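PDB 4OPF: Nrps/pks from Streptomyces albus, which is a ketosynthase-family domain of the AT-less oxazolomycin synthase that probably takes up and passes on the growing acyl chain without extending it. Local coordinates for residues 246-250 and 405-409. Residues are numbered along the deposited sequence.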
loop_
_atom_site.group_PDB
_atom_site.type_symbol
_atom_site.label_atom_id
_atom_site.label_comp_id
_atom_site.label_asym_id
_atom_site.label_seq_id
_atom_site.Cartn_x
_atom_site.Cartn_y
_atom_site.Cartn_z
ATOM N N HIS A 246 -4.806 19.882 14.349
ATOM C CA HIS A 246 -3.513 19.955 15.004
ATOM C C HIS A 246 -2.384 20.408 14.094
ATOM O O HIS A 246 -1.442 21.035 14.538
ATOM C CB HIS A 246 -3.123 18.570 15.501
ATOM C CG HIS A 246 -4.021 18.019 16.562
ATOM N ND1 HIS A 246 -4.397 18.738 17.662
ATOM C CD2 HIS A 246 -4.613 16.814 16.686
ATOM C CE1 HIS A 246 -5.174 17.994 18.429
ATOM N NE2 HIS A 246 -5.286 16.808 17.875
ATOM N N ALA A 247 -2.450 20.007 12.844
ATOM C CA ALA A 247 -1.505 20.423 11.835
ATOM C C ALA A 247 -2.060 20.003 10.491
ATOM O O ALA A 247 -3.068 19.295 10.406
ATOM C CB ALA A 247 -0.127 19.821 12.090
ATOM N N VAL A 248 -1.411 20.449 9.442
ATOM C CA VAL A 248 -1.776 20.130 8.098
ATOM C C VAL A 248 -0.610 19.423 7.399
ATOM O O VAL A 248 0.533 19.943 7.340
ATOM C CB VAL A 248 -2.143 21.414 7.335
ATOM C CG1 VAL A 248 -2.499 21.151 5.885
ATOM C CG2 VAL A 248 -3.332 22.071 8.014
ATOM N N LEU A 249 -0.915 18.274 6.794
ATOM C CA LEU A 249 0.032 17.608 5.886
ATOM C C LEU A 249 -0.077 18.230 4.509
ATOM O O LEU A 249 -1.158 18.218 3.908
ATOM C CB LEU A 249 -0.237 16.111 5.809
ATOM C CG LEU A 249 0.580 15.326 4.785
ATOM C CD1 LEU A 249 2.008 15.218 5.207
ATOM C CD2 LEU A 249 -0.018 13.933 4.677
ATOM N N LYS A 250 1.028 18.795 4.031
ATOM C CA LYS A 250 1.010 19.581 2.801
ATOM C C LYS A 250 1.498 18.733 1.650
ATOM O O LYS A 250 1.046 18.915 0.571
ATOM C CB LYS A 250 1.954 20.786 2.882
ATOM C CG LYS A 250 1.695 21.741 4.014
ATOM C CD LYS A 250 0.500 22.555 3.755
ATOM C CE LYS A 250 0.886 23.683 2.818
ATOM N NZ LYS A 250 -0.410 24.140 2.270
ATOM N N ALA A 405 7.967 13.931 4.406
ATOM C CA ALA A 405 6.691 14.599 4.548
ATOM C C ALA A 405 6.922 16.035 4.990
ATOM O O ALA A 405 7.821 16.299 5.809
ATOM C CB ALA A 405 5.838 13.871 5.569
ATOM N N VAL A 406 6.078 16.930 4.491
ATOM C CA VAL A 406 6.075 18.352 4.828
ATOM C C VAL A 406 4.755 18.701 5.508
ATOM O O VAL A 406 3.696 18.431 4.972
ATOM C CB VAL A 406 6.257 19.214 3.560
ATOM C CG1 VAL A 406 6.229 20.691 3.886
ATOM C CG2 VAL A 406 7.584 18.889 2.902
ATOM N N LEU A 407 4.843 19.299 6.701
ATOM C CA LEU A 407 3.722 19.652 7.547
ATOM C C LEU A 407 3.719 21.149 7.948
ATOM O O LEU A 407 4.799 21.775 8.028
ATOM C CB LEU A 407 3.815 18.801 8.777
ATOM C CG LEU A 407 3.700 17.304 8.529
ATOM C CD1 LEU A 407 4.688 16.570 9.375
ATOM C CD2 LEU A 407 2.294 16.900 8.935
ATOM N N ALA A 408 2.514 21.713 8.146
ATOM C CA ALA A 408 2.300 23.111 8.436
ATOM C C ALA A 408 1.471 23.219 9.700
ATOM O O ALA A 408 0.584 22.365 9.964
ATOM C CB ALA A 408 1.586 23.825 7.295
ATOM N N GLY A 409 1.732 24.271 10.464
ATOM C CA GLY A 409 0.916 24.614 11.604
ATOM C C GLY A 409 -0.409 25.176 11.125
ATOM O O GLY A 409 -0.515 25.603 9.984
#
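Residues distant in sequence often meet as neighbouring strands, and here A408, L249 and K250 bury the most surface in such a pairing. Strands 247-250 and 405-408 run antiparallel, with segment axes 4.6 Å apart at closest approach and 143° between their directions, so the pair is antiparallel but clearly twisted. A408 and V248 form a hydrogen-bonded pair: V248 N donates to A408 O and A408 N to V248 O, each at 2.8 Å. One step on, L249 and L407 make the non-hydrogen-bonded pair, their CA atoms 4.5 Å apart, and the bonding resumes where K250 N reaches V406 O at 2.9 Å. L407 CA also comes within 3.2 Å of V248 O, a CA-H...O contact that supplements the backbone bonds.

Alternation sorts the side chains. L249 and L407 share one face, with L249 CB 4.1 Å from L407 CD2, and L249 CD1 extends on to A405 CB, also at 4.1 Å; on this side L407 packs against helix 338-352. The other face carries V248 and A408, with V248 CB 4.4 Å from A408 CB. K250 lays its aliphatic part beside them, CG 3.9 Å from A408 CB, while its NZ turns away to a salt bridge with D8. Backbone bonds from L249 to I9 and from A405 to V393 carry the pairing into both flanking strands. This mostly buried junction is thus one seam of the large mixed sheet, joining strand 247-256 to 401-408, within the thiolase-type fold of the ketosynthases.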